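Local coordinates for periplasmic binding protein (Veillonella parvula, PDB 4OVK), which probably captures a solute outside the cell membrane and delivers it to an ABC transporter, acting as the extracytoplasmic binding component of an uptake system, at residues A[104-109]-A[144-149]; A[61-66]-A[81-86]; A[203-208]-A[287-292]. All coordinates share one frame; numbering follows the deposited sequence.

Contact 1: residues A[104-109]-A[144-149]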
ATOM      1  N   VAL A 104      -0.751   3.701  23.429  1.00 12.59           N
ATOM      2  CA  VAL A 104      -0.467   4.748  22.449  1.00 11.41           C
ATOM      3  C   VAL A 104      -1.463   4.588  21.300  1.00 10.78           C
ATOM      4  O   VAL A 104      -1.912   3.476  21.006  1.00 11.36           O
ATOM      5  CB  VAL A 104       1.010   4.720  21.952  1.00 13.43           C
ATOM      6  CG1 VAL A 104       1.319   3.444  21.206  1.00 13.57           C
ATOM      7  CG2 VAL A 104       1.355   5.939  21.093  1.00 12.91           C
ATOM      8  N   VAL A 105      -1.826   5.726  20.718  1.00 10.07           N
ATOM      9  CA  VAL A 105      -2.666   5.785  19.539  1.00 10.50           C
ATOM     10  C   VAL A 105      -1.892   6.468  18.421  1.00 11.83           C
ATOM     11  O   VAL A 105      -1.301   7.535  18.609  1.00 12.52           O
ATOM     12  CB  VAL A 105      -3.967   6.577  19.819  1.00 11.35           C
ATOM     13  CG1 VAL A 105      -4.912   6.533  18.615  1.00 12.26           C
ATOM     14  CG2 VAL A 105      -4.649   6.013  21.052  1.00 12.56           C
ATOM     15  N   ILE A 106      -1.917   5.856  17.243  0.60 12.18           N
ATOM     16  CA  ILE A 106      -1.332   6.463  16.054  0.60 11.86           C
ATOM     17  C   ILE A 106      -2.439   7.279  15.404  0.60 12.07           C
ATOM     18  O   ILE A 106      -3.517   6.742  15.118  0.60 12.06           O
ATOM     19  CB  ILE A 106      -0.811   5.396  15.059  0.60 12.77           C
ATOM     20  CG1 ILE A 106       0.032   4.326  15.776  0.60 14.38           C
ATOM     21  CG2 ILE A 106      -0.020   6.050  13.932  0.60 12.86           C
ATOM     22  CD1 ILE A 106       1.249   4.849  16.510  0.60 14.60           C
ATOM     23  N   ILE A 107      -2.169   8.563  15.169  1.00 11.59           N
ATOM     24  CA  ILE A 107      -3.113   9.478  14.530  1.00 13.94           C
ATOM     25  C   ILE A 107      -2.426  10.209  13.380  1.00 13.46           C
ATOM     26  O   ILE A 107      -1.236  10.034  13.148  1.00 14.21           O
ATOM     27  CB  ILE A 107      -3.692  10.509  15.528  1.00 14.54           C
ATOM     28  CG1 ILE A 107      -2.590  11.402  16.114  1.00 15.97           C
ATOM     29  CG2 ILE A 107      -4.467   9.801  16.632  1.00 14.30           C
ATOM     30  CD1 ILE A 107      -3.130  12.539  16.966  1.00 17.89           C
ATOM     31  N   TRP A 108      -3.187  11.041  12.678  1.00 17.69           N
ATOM     32  CA  TRP A 108      -2.668  11.870  11.594  1.00 18.53           C
ATOM     33  C   TRP A 108      -2.160  13.214  12.096  1.00 18.95           C
ATOM     34  O   TRP A 108      -2.685  13.768  13.075  1.00 23.01           O
ATOM     35  CB  TRP A 108      -3.753  12.152  10.576  1.00 20.39           C
ATOM     36  CG  TRP A 108      -4.155  11.002   9.713  1.00 23.82           C
ATOM     37  CD1 TRP A 108      -5.395  10.447   9.624  1.00 27.99           C
ATOM     38  CD2 TRP A 108      -3.327  10.283   8.793  1.00 27.42           C
ATOM     39  NE1 TRP A 108      -5.396   9.432   8.708  1.00 29.22           N
ATOM     40  CE2 TRP A 108      -4.138   9.302   8.186  1.00 29.59           C
ATOM     41  CE3 TRP A 108      -1.979  10.368   8.423  1.00 33.01           C
ATOM     42  CZ2 TRP A 108      -3.649   8.419   7.226  1.00 30.92           C
ATOM     43  CZ3 TRP A 108      -1.492   9.474   7.468  1.00 34.32           C
ATOM     44  CH2 TRP A 108      -2.327   8.520   6.883  1.00 33.23           C
ATOM     45  N   ASP A 109      -1.172  13.752  11.384  1.00 19.64           N
ATOM     46  CA  ASP A 109      -0.619  15.086  11.679  1.00 23.03           C
ATOM     47  C   ASP A 109      -1.665  16.200  11.687  1.00 22.93           C
ATOM     48  O   ASP A 109      -1.531  17.163  12.447  1.00 26.13           O
ATOM     49  CB  ASP A 109       0.522  15.432  10.716  1.00 26.96           C
ATOM     50  CG  ASP A 109       0.110  15.390   9.257  1.00 28.90           C
ATOM     51  OD1 ASP A 109      -1.023  14.976   8.933  1.00 30.77           O
ATOM     52  OD2 ASP A 109       0.950  15.770   8.423  1.00 40.34           O
ATOM     53  N   GLY A 144       9.437   1.559  15.318  1.00 13.00           N
ATOM     54  CA  GLY A 144      10.531   0.808  15.907  1.00 13.37           C
ATOM     55  C   GLY A 144      10.883   1.274  17.310  1.00 13.82           C
ATOM     56  O   GLY A 144      11.179   0.469  18.178  1.00 15.71           O
ATOM     57  N   LYS A 145      10.825   2.583  17.535  1.00 13.77           N
ATOM     58  CA  LYS A 145      11.104   3.152  18.859  1.00 16.33           C
ATOM     59  C   LYS A 145       9.942   2.876  19.810  1.00 14.49           C
ATOM     60  O   LYS A 145      10.146   2.523  20.959  1.00 18.80           O
ATOM     61  CB  LYS A 145      11.348   4.651  18.752  1.00 20.94           C
ATOM     62  CG  LYS A 145      12.668   4.975  18.082  1.00 28.09           C
ATOM     63  CD  LYS A 145      13.201   6.340  18.470  1.00 37.01           C
ATOM     64  CE  LYS A 145      14.556   6.595  17.821  1.00 42.02           C
ATOM     65  NZ  LYS A 145      14.490   6.437  16.346  1.00 34.63           N
ATOM     66  N   ILE A 146       8.725   3.006  19.312  1.00 14.10           N
ATOM     67  CA  ILE A 146       7.535   2.724  20.123  1.00 15.06           C
ATOM     68  C   ILE A 146       7.489   1.259  20.570  1.00 15.12           C
ATOM     69  O   ILE A 146       7.269   0.955  21.747  1.00 16.28           O
ATOM     70  CB  ILE A 146       6.259   3.099  19.357  1.00 15.22           C
ATOM     71  CG1 ILE A 146       6.190   4.626  19.217  1.00 16.46           C
ATOM     72  CG2 ILE A 146       5.016   2.540  20.056  1.00 15.02           C
ATOM     73  CD1 ILE A 146       5.143   5.116  18.256  1.00 16.74           C
ATOM     74  N   LEU A 147       7.723   0.363  19.621  1.00 13.83           N
ATOM     75  CA  LEU A 147       7.616  -1.071  19.849  1.00 15.47           C
ATOM     76  C   LEU A 147       8.887  -1.718  20.400  1.00 15.61           C
ATOM     77  O   LEU A 147       8.888  -2.914  20.656  1.00 16.58           O
ATOM     78  CB  LEU A 147       7.260  -1.756  18.526  1.00 16.65           C
ATOM     79  CG  LEU A 147       5.904  -1.387  17.941  1.00 18.33           C
ATOM     80  CD1 LEU A 147       5.819  -1.809  16.479  1.00 19.78           C
ATOM     81  CD2 LEU A 147       4.842  -2.040  18.793  1.00 24.37           C
ATOM     82  N   ASP A 148       9.962  -0.940  20.573  1.00 16.23           N
ATOM     83  CA  ASP A 148      11.293  -1.473  20.880  1.00 17.30           C
ATOM     84  C   ASP A 148      11.703  -2.590  19.914  1.00 17.15           C
ATOM     85  O   ASP A 148      12.147  -3.665  20.333  1.00 16.13           O
ATOM     86  CB  ASP A 148      11.375  -1.933  22.336  1.00 19.97           C
ATOM     87  CG  ASP A 148      11.444  -0.770  23.292  1.00 26.08           C
ATOM     88  OD1 ASP A 148      12.411   0.014  23.193  1.00 41.22           O
ATOM     89  OD2 ASP A 148      10.546  -0.629  24.142  1.00 37.69           O
ATOM     90  N   LYS A 149      11.537  -2.316  18.617  1.00 16.05           N
ATOM     91  CA  LYS A 149      11.968  -3.225  17.567  1.00 17.45           C
ATOM     92  C   LYS A 149      12.816  -2.450  16.556  1.00 15.91           C
ATOM     93  O   LYS A 149      12.468  -2.383  15.374  1.00 15.83           O
ATOM     94  CB  LYS A 149      10.752  -3.845  16.860  1.00 16.36           C
ATOM     95  CG  LYS A 149       9.865  -4.722  17.725  1.00 18.13           C
ATOM     96  CD  LYS A 149      10.598  -5.951  18.210  1.00 20.48           C
ATOM     97  CE  LYS A 149       9.659  -6.954  18.860  1.00 21.47           C
ATOM     98  NZ  LYS A 149       8.738  -7.582  17.874  1.00 19.48           N
TER
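Val104 on strand 104-108 and Ile146 in the last turn of helix 133-147 mark the nearest backbone approach, with Val104 CA and Ile146 CA 8.6 Å apart, a spacing bridged entirely by aliphatic side chains. Ile146 does the reaching. Its branch methyl CG2 lies 4.0 Å from Val104 CG1, the two side chains meeting at a slant. Its longer arm goes to a second strand residue: CG1 is anti to the carbonyl carbon (chi1 -69°) and the chain then runs on extended, which carries Ile146 CD1 to within 4.3 Å of Ile106 CD1. In the conformer described, Ile106 is folded at both torsions, and this turns its terminal methyl toward the helix although its CB does not point there. The two branches of one isoleucine thus each take one of two alternate strand residues, and the fit is purely van der Waals and buried. Just beyond it the chain turns, Lys149 N bonding to Gly144 O at 2.8 Å, while Lys15 binds the carbonyl oxygens of Lys145 and Ile146 and forms a salt bridge with Asp148. Within the parallel sheet, strand 104-108 runs between strands 34-36 and 125-128; Val104 and the end of Ile106 lie on the side of helix 133-147, Ile146 also touches Val126, and Val105 and Ile107 pack on helix 112-120 on the other side of the sheet, as in an alpha/beta sandwich.

Contact 2: residues A[61-66]-A[81-86]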
ATOM      1  N   SER A  61     -12.179   0.328   8.074  1.00 13.10           N
ATOM      2  CA  SER A  61     -11.704   0.061   6.698  1.00 13.31           C
ATOM      3  C   SER A  61     -10.424  -0.776   6.642  1.00 12.33           C
ATOM      4  O   SER A  61     -10.218  -1.531   5.692  1.00 15.50           O
ATOM      5  CB  SER A  61     -11.540   1.371   5.928  1.00 15.19           C
ATOM      6  OG  SER A  61     -12.795   2.043   5.870  1.00 18.11           O
ATOM      7  N   ALA A  62      -9.573  -0.662   7.664  1.00 10.50           N
ATOM      8  CA  ALA A  62      -8.453  -1.572   7.829  1.00 12.00           C
ATOM      9  C   ALA A  62      -8.950  -3.004   8.089  1.00 11.66           C
ATOM     10  O   ALA A  62      -8.372  -3.968   7.565  1.00 12.43           O
ATOM     11  CB  ALA A  62      -7.503  -1.098   8.934  1.00 11.15           C
ATOM     12  N   LYS A  63     -10.023  -3.142   8.874  0.50 11.85           N
ATOM     13  CA  LYS A  63     -10.627  -4.450   9.125  0.50 12.13           C
ATOM     14  C   LYS A  63     -11.186  -4.998   7.815  0.50 12.90           C
ATOM     15  O   LYS A  63     -10.923  -6.140   7.453  0.50 12.69           O
ATOM     16  CB  LYS A  63     -11.742  -4.351  10.174  0.50 11.92           C
ATOM     17  CG  LYS A  63     -12.240  -5.694  10.686  0.50 13.03           C
ATOM     18  CD  LYS A  63     -11.223  -6.338  11.621  0.50 14.04           C
ATOM     19  CE  LYS A  63     -11.654  -7.727  12.071  0.50 14.63           C
ATOM     20  NZ  LYS A  63     -12.974  -7.739  12.739  0.50 13.42           N
ATOM     21  N   LYS A  64     -11.929  -4.168   7.093  0.50 13.54           N
ATOM     22  CA  LYS A  64     -12.469  -4.585   5.801  0.50 15.49           C
ATOM     23  C   LYS A  64     -11.351  -5.149   4.910  0.50 15.54           C
ATOM     24  O   LYS A  64     -11.457  -6.264   4.394  0.50 17.51           O
ATOM     25  CB  LYS A  64     -13.149  -3.416   5.104  0.50 17.33           C
ATOM     26  CG  LYS A  64     -13.883  -3.806   3.831  0.50 20.73           C
ATOM     27  CD  LYS A  64     -14.210  -2.593   2.975  0.50 23.99           C
ATOM     28  CE  LYS A  64     -14.746  -1.450   3.809  0.50 26.16           C
ATOM     29  NZ  LYS A  64     -14.838  -0.171   3.050  0.50 28.50           N
ATOM     30  N   SER A  65     -10.287  -4.369   4.731  1.00 14.32           N
ATOM     31  CA  SER A  65      -9.135  -4.794   3.910  1.00 13.32           C
ATOM     32  C   SER A  65      -8.495  -6.085   4.429  1.00 14.38           C
ATOM     33  O   SER A  65      -8.165  -6.977   3.646  1.00 13.60           O
ATOM     34  CB  SER A  65      -8.093  -3.679   3.811  1.00 16.17           C
ATOM     35  OG  SER A  65      -6.945  -4.117   3.095  1.00 19.67           O
ATOM     36  N   TYR A  66      -8.312  -6.170   5.747  1.00 12.62           N
ATOM     37  CA  TYR A  66      -7.802  -7.377   6.396  1.00 13.47           C
ATOM     38  C   TYR A  66      -8.580  -8.645   5.988  1.00 13.65           C
ATOM     39  O   TYR A  66      -7.966  -9.673   5.676  1.00 13.98           O
ATOM     40  CB  TYR A  66      -7.813  -7.165   7.915  1.00 12.96           C
ATOM     41  CG  TYR A  66      -7.778  -8.392   8.772  1.00 11.89           C
ATOM     42  CD1 TYR A  66      -6.568  -8.963   9.156  1.00 12.46           C
ATOM     43  CD2 TYR A  66      -8.957  -8.971   9.231  1.00 12.75           C
ATOM     44  CE1 TYR A  66      -6.534 -10.085   9.976  1.00 12.60           C
ATOM     45  CE2 TYR A  66      -8.936 -10.080  10.051  1.00 13.22           C
ATOM     46  CZ  TYR A  66      -7.730 -10.642  10.421  1.00 11.71           C
ATOM     47  OH  TYR A  66      -7.748 -11.739  11.252  1.00 14.02           O
ATOM     48  N   VAL A  81     -10.293  -7.892  17.161  1.00 16.91           N
ATOM     49  CA  VAL A  81      -9.846  -6.566  17.612  1.00 13.22           C
ATOM     50  C   VAL A  81     -10.975  -5.545  17.457  1.00 12.82           C
ATOM     51  O   VAL A  81     -11.802  -5.638  16.545  1.00 15.88           O
ATOM     52  CB  VAL A  81      -8.624  -6.098  16.779  1.00 15.13           C
ATOM     53  CG1 VAL A  81      -9.046  -5.722  15.361  1.00 17.45           C
ATOM     54  CG2 VAL A  81      -7.928  -4.922  17.401  1.00 17.17           C
ATOM     55  N   ASN A  82     -10.973  -4.549  18.320  1.00 11.12           N
ATOM     56  CA  ASN A  82     -11.881  -3.416  18.194  1.00 11.76           C
ATOM     57  C   ASN A  82     -11.650  -2.642  16.909  1.00 10.96           C
ATOM     58  O   ASN A  82     -10.516  -2.294  16.598  1.00 12.03           O
ATOM     59  CB  ASN A  82     -11.639  -2.468  19.359  1.00 12.43           C
ATOM     60  CG  ASN A  82     -12.558  -1.263  19.331  1.00 14.99           C
ATOM     61  OD1 ASN A  82     -12.443  -0.376  18.484  1.00 16.38           O
ATOM     62  ND2 ASN A  82     -13.462  -1.221  20.270  1.00 22.14           N
ATOM     63  N   SER A  83     -12.716  -2.393  16.152  1.00 11.93           N
ATOM     64  CA  SER A  83     -12.656  -1.469  15.014  1.00 12.72           C
ATOM     65  C   SER A  83     -13.737  -0.381  15.058  1.00 13.18           C
ATOM     66  O   SER A  83     -14.115   0.190  14.023  1.00 12.42           O
ATOM     67  CB  SER A  83     -12.766  -2.235  13.711  1.00 13.63           C
ATOM     68  OG  SER A  83     -13.987  -2.931  13.624  1.00 13.54           O
ATOM     69  N   SER A  84     -14.232  -0.105  16.256  1.00 15.22           N
ATOM     70  CA  SER A  84     -15.334   0.830  16.448  1.00 16.03           C
ATOM     71  C   SER A  84     -14.898   2.188  16.986  1.00 16.55           C
ATOM     72  O   SER A  84     -15.706   3.113  17.089  1.00 18.12           O
ATOM     73  CB  SER A  84     -16.361   0.212  17.392  1.00 18.69           C
ATOM     74  OG  SER A  84     -15.809   0.015  18.688  1.00 21.02           O
ATOM     75  N   PHE A  85     -13.623   2.325  17.330  1.00 19.03           N
ATOM     76  CA  PHE A  85     -13.174   3.501  18.093  1.00 22.09           C
ATOM     77  C   PHE A  85     -12.966   4.753  17.235  1.00 22.88           C
ATOM     78  O   PHE A  85     -12.772   5.845  17.773  1.00 25.13           O
ATOM     79  CB  PHE A  85     -11.904   3.158  18.873  1.00 20.87           C
ATOM     80  CG  PHE A  85     -10.651   3.267  18.073  1.00 17.62           C
ATOM     81  CD1 PHE A  85     -10.210   2.218  17.266  1.00 13.70           C
ATOM     82  CD2 PHE A  85      -9.895   4.428  18.130  1.00 19.17           C
ATOM     83  CE1 PHE A  85      -9.055   2.363  16.545  1.00 14.41           C
ATOM     84  CE2 PHE A  85      -8.733   4.559  17.413  1.00 19.29           C
ATOM     85  CZ  PHE A  85      -8.318   3.537  16.609  1.00 15.77           C
ATOM     86  N   VAL A  86     -13.019   4.582  15.912  1.00 21.55           N
ATOM     87  CA  VAL A  86     -12.822   5.659  14.945  1.00 18.82           C
ATOM     88  C   VAL A  86     -13.736   5.435  13.732  1.00 18.68           C
ATOM     89  O   VAL A  86     -13.941   4.292  13.323  1.00 20.43           O
ATOM     90  CB  VAL A  86     -11.324   5.761  14.523  1.00 16.73           C
ATOM     91  CG1 VAL A  86     -10.829   4.504  13.820  1.00 16.56           C
ATOM     92  CG2 VAL A  86     -11.071   6.991  13.670  1.00 17.98           C
TER
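Lys63, which meets Val81 and Ser83 through its side chain, also places its carbonyl O at the edge of the Tyr66 ring, in the ring plane; that ring meets Phe71 edge to face and its hydroxyl bonds to Ala75 O. On the loop side, the Phe85 ring carries Val86 CG1 on one face, 3.8 Å above the plane and displaced toward the rim. Neither ring spans the two segments; the link is the aliphatic part of the lysine. Lys63 CB sits 4.2 Å from Ser83 CB, and further out Lys63 CD comes to 4.4 Å from Val81 CG1. With CG anti to the backbone N (chi1 -169°), the lysine leaves the helix to run alongside the loop, in the conformer described, and its NZ bonds to Glu79 O, just ahead of Val81. The contact joins helix 60-67, which follows strand 55-57 of the first parallel sheet, to the irregular chain between helices 71-74 and 94-100. That chain bends at an Asx turn: Asn82 OD1 accepts from Ser84 N at 2.9 Å with an N-H...O angle of 144°, the donor standing 54° out of the carbonyl plane, and more weakly from Phe85 N. Ser83 lies within this turn, while the backbone of Asn82 is hydrogen-bonded to Ile58 and the Phe85 side chain packs on Glu96 and Val97 of helix 94-100.

Contact 3: residues A[203-208]-A[287-292]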
ATOM      1  N   THR A 203       6.617   5.911 -14.121  1.00 20.25           N
ATOM      2  CA  THR A 203       7.807   6.578 -14.652  1.00 21.81           C
ATOM      3  C   THR A 203       9.074   5.866 -14.177  1.00 21.51           C
ATOM      4  O   THR A 203       9.969   5.612 -14.972  1.00 20.80           O
ATOM      5  CB  THR A 203       7.856   8.061 -14.232  1.00 24.97           C
ATOM      6  OG1 THR A 203       6.769   8.768 -14.845  1.00 25.87           O
ATOM      7  CG2 THR A 203       9.176   8.711 -14.652  1.00 25.06           C
HETATM    8  N   MSE A 204       9.141   5.525 -12.886  1.00 20.93           N
HETATM    9  CA  MSE A 204      10.348   4.921 -12.333  1.00 21.90           C
HETATM   10  C   MSE A 204      10.605   3.559 -12.942  1.00 20.78           C
HETATM   11  O   MSE A 204      11.748   3.127 -13.016  1.00 26.74           O
HETATM   12  CB  MSE A 204      10.255   4.833 -10.814  1.00 25.27           C
HETATM   13  CG  MSE A 204      11.511   4.253 -10.159  1.00 37.31           C
HETATM   14 SE   MSE A 204      13.101   5.416 -10.392  1.00 64.51          SE
HETATM   15  CE  MSE A 204      12.582   6.924  -9.226  1.00 63.33           C
ATOM     16  N   THR A 205       9.555   2.871 -13.385  1.00 21.12           N
ATOM     17  CA  THR A 205       9.710   1.535 -13.975  1.00 19.44           C
ATOM     18  C   THR A 205       9.725   1.543 -15.511  1.00 22.02           C
ATOM     19  O   THR A 205       9.615   0.491 -16.147  1.00 20.41           O
ATOM     20  CB  THR A 205       8.643   0.567 -13.421  1.00 20.89           C
ATOM     21  OG1 THR A 205       7.331   1.070 -13.694  1.00 19.64           O
ATOM     22  CG2 THR A 205       8.824   0.402 -11.898  1.00 21.12           C
ATOM     23  N   GLY A 206       9.896   2.725 -16.102  1.00 20.50           N
ATOM     24  CA  GLY A 206      10.169   2.841 -17.535  1.00 22.80           C
ATOM     25  C   GLY A 206       8.961   2.889 -18.451  1.00 21.48           C
ATOM     26  O   GLY A 206       9.056   2.543 -19.638  1.00 23.16           O
ATOM     27  N   GLY A 207       7.827   3.343 -17.918  1.00 19.19           N
ATOM     28  CA  GLY A 207       6.634   3.526 -18.729  1.00 20.29           C
ATOM     29  C   GLY A 207       6.345   4.990 -18.972  1.00 22.17           C
ATOM     30  O   GLY A 207       6.862   5.873 -18.260  1.00 22.11           O
ATOM     31  N   GLU A 208       5.535   5.246 -19.994  1.00 22.55           N
ATOM     32  CA  GLU A 208       4.985   6.574 -20.223  1.00 24.10           C
ATOM     33  C   GLU A 208       3.582   6.557 -19.653  1.00 22.57           C
ATOM     34  O   GLU A 208       2.832   5.614 -19.876  1.00 23.28           O
ATOM     35  CB  GLU A 208       4.953   6.924 -21.715  1.00 26.70           C
ATOM     36  CG  GLU A 208       4.220   8.227 -22.026  1.00 32.60           C
ATOM     37  CD  GLU A 208       4.220   8.607 -23.498  1.00 41.22           C
ATOM     38  OE1 GLU A 208       4.872   7.912 -24.316  1.00 48.68           O
ATOM     39  OE2 GLU A 208       3.554   9.616 -23.839  1.00 46.35           O
ATOM     40  N   LEU A 287       8.043  -4.589  -3.588  1.00 11.74           N
ATOM     41  CA  LEU A 287       7.570  -5.761  -4.333  1.00 11.51           C
ATOM     42  C   LEU A 287       6.651  -5.344  -5.491  1.00 11.71           C
ATOM     43  O   LEU A 287       6.707  -5.905  -6.595  1.00 13.42           O
ATOM     44  CB  LEU A 287       6.873  -6.754  -3.401  1.00 10.34           C
ATOM     45  CG  LEU A 287       7.801  -7.315  -2.319  1.00 12.12           C
ATOM     46  CD1 LEU A 287       6.998  -7.962  -1.219  1.00 13.92           C
ATOM     47  CD2 LEU A 287       8.837  -8.303  -2.886  1.00 13.10           C
HETATM   48  N   MSE A 288       5.831  -4.327  -5.252  1.00 11.63           N
HETATM   49  CA  MSE A 288       5.003  -3.756  -6.309  1.00 10.96           C
HETATM   50  C   MSE A 288       5.860  -3.182  -7.417  1.00 10.87           C
HETATM   51  O   MSE A 288       5.560  -3.367  -8.589  1.00 13.77           O
HETATM   52  CB  MSE A 288       4.097  -2.688  -5.722  1.00 12.39           C
HETATM   53  CG  MSE A 288       3.319  -1.922  -6.783  1.00 13.06           C
HETATM   54 SE   MSE A 288       2.186  -3.094  -7.891  1.00 16.72          SE
HETATM   55  CE  MSE A 288       0.794  -1.767  -8.297  1.00 19.55           C
HETATM   56  N   MSE A 289       6.947  -2.504  -7.061  1.00 12.39           N
HETATM   57  CA  MSE A 289       7.843  -1.910  -8.061  1.00 13.19           C
HETATM   58  C   MSE A 289       8.482  -2.995  -8.914  1.00 13.47           C
HETATM   59  O   MSE A 289       8.622  -2.866 -10.143  1.00 13.24           O
HETATM   60  CB  MSE A 289       8.919  -1.081  -7.363  1.00 16.84           C
HETATM   61  CG  MSE A 289       8.295   0.098  -6.661  1.00 24.29           C
HETATM   62 SE   MSE A 289       7.975   1.518  -7.965  0.75 39.72          SE
HETATM   63  CE  MSE A 289       8.872   2.829  -6.797  1.00 46.81           C
ATOM     64  N   LYS A 290       8.826  -4.101  -8.274  1.00 12.23           N
ATOM     65  CA  LYS A 290       9.391  -5.240  -8.982  1.00 12.91           C
ATOM     66  C   LYS A 290       8.409  -5.895  -9.956  1.00 13.21           C
ATOM     67  O   LYS A 290       8.797  -6.234 -11.076  1.00 14.31           O
ATOM     68  CB  LYS A 290       9.972  -6.246  -8.006  1.00 14.27           C
ATOM     69  CG  LYS A 290      11.339  -5.793  -7.512  1.00 16.77           C
ATOM     70  CD  LYS A 290      11.978  -6.735  -6.518  1.00 22.85           C
ATOM     71  CE  LYS A 290      13.469  -6.415  -6.443  1.00 26.35           C
ATOM     72  NZ  LYS A 290      14.232  -7.284  -5.507  1.00 27.58           N
ATOM     73  N   TRP A 291       7.148  -6.013  -9.554  1.00 11.16           N
ATOM     74  CA  TRP A 291       6.099  -6.522 -10.430  1.00 10.87           C
ATOM     75  C   TRP A 291       5.948  -5.615 -11.661  1.00 12.19           C
ATOM     76  O   TRP A 291       5.968  -6.104 -12.797  1.00 13.95           O
ATOM     77  CB  TRP A 291       4.789  -6.656  -9.657  1.00 11.01           C
ATOM     78  CG  TRP A 291       3.647  -7.188 -10.423  1.00 10.89           C
ATOM     79  CD1 TRP A 291       3.408  -8.498 -10.736  1.00 12.05           C
ATOM     80  CD2 TRP A 291       2.562  -6.438 -10.972  1.00 11.41           C
ATOM     81  NE1 TRP A 291       2.247  -8.605 -11.458  1.00 13.31           N
ATOM     82  CE2 TRP A 291       1.703  -7.352 -11.604  1.00 12.45           C
ATOM     83  CE3 TRP A 291       2.230  -5.081 -10.988  1.00 12.62           C
ATOM     84  CZ2 TRP A 291       0.538  -6.949 -12.245  1.00 13.21           C
ATOM     85  CZ3 TRP A 291       1.084  -4.683 -11.626  1.00 13.88           C
ATOM     86  CH2 TRP A 291       0.235  -5.614 -12.228  1.00 14.53           C
HETATM   87  N   MSE A 292       5.835  -4.307 -11.437  0.70 12.54           N
HETATM   88  CA  MSE A 292       5.634  -3.350 -12.526  0.70 13.16           C
HETATM   89  C   MSE A 292       6.811  -3.336 -13.462  0.70 13.80           C
HETATM   90  O   MSE A 292       6.641  -3.309 -14.683  0.70 16.70           O
HETATM   91  CB  MSE A 292       5.419  -1.943 -11.971  0.70 13.48           C
HETATM   92  CG  MSE A 292       4.091  -1.892 -11.222  0.70 14.83           C
HETATM   93 SE   MSE A 292       3.767  -0.063 -10.597  0.70 20.05          SE
HETATM   94  CE  MSE A 292       3.892   0.782 -12.364  0.70 12.42           C
TER
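Thr205, the first residue past helix 197-204, packs against Met289 and Met292 of helix 285-296 from within the Schellman motif that ends the helix before it. The backbone bonds of that motif run from Gly206 N to Thr203 O (3.1 Å) and from Gly207 N to Ile202 O, with Gly206 in the positive-phi position that suits a glycine. They turn the chain toward the short strand 208-209 of the second parallel sheet, and Gly206 O is itself bound by the side chain of Gln297, just past helix 285-296.

The hydroxyl of Thr205 is satisfied by the helix it follows. Thr205 OG1, set between the backbone N and the carbonyl carbon (chi1 58°), bonds back to Met201 O, which fixes the rotation of the side chain and presents its methyl to the second helix.

The rest is van der Waals packing. CG2 of Thr205 rests 3.7 Å from Met289 O, over the helix backbone, and the selenium of Met289, a selenomethionine bent at its second and third torsions, lies ahead of that methyl, with Met289 SE 4.2 Å from Thr205 CG2. Met292, also a selenomethionine, crosses the threonine at roughly a right angle. A glycine in place of Thr205 would probably leave a gap in front of Met289 and Met292, and Met201 O without its hydroxyl partner. Helix 150-170 adds Phe167, which touches both Met204 and Met289. In the conformer described, the methyl CE of Met292 curls back to lie 3.7 Å from Thr205 OG1.

In the fold
Along the chain the contacts follow in series: contact 2, then contact 1, then contact 3. The first two belong to the lobe built on strands 55-57, 34-36, 104-108 and 125-128; their centres are 18 Å apart and their nearest atoms about 4 Å, without touching. Contact 3 lies in the other lobe, around strands 208-209, 180-184, 233-236 and 268-270, with its centre 30 Å from that of contact 1 and 31 Å from that of contact 2, across the centre of the chain. Long helix 150-170, beginning right after segment 144-149 and touching contact 3 near its far end, connects the lobes, consistent with solute-binding proteins of this family, in which the ligand binds between two lobes.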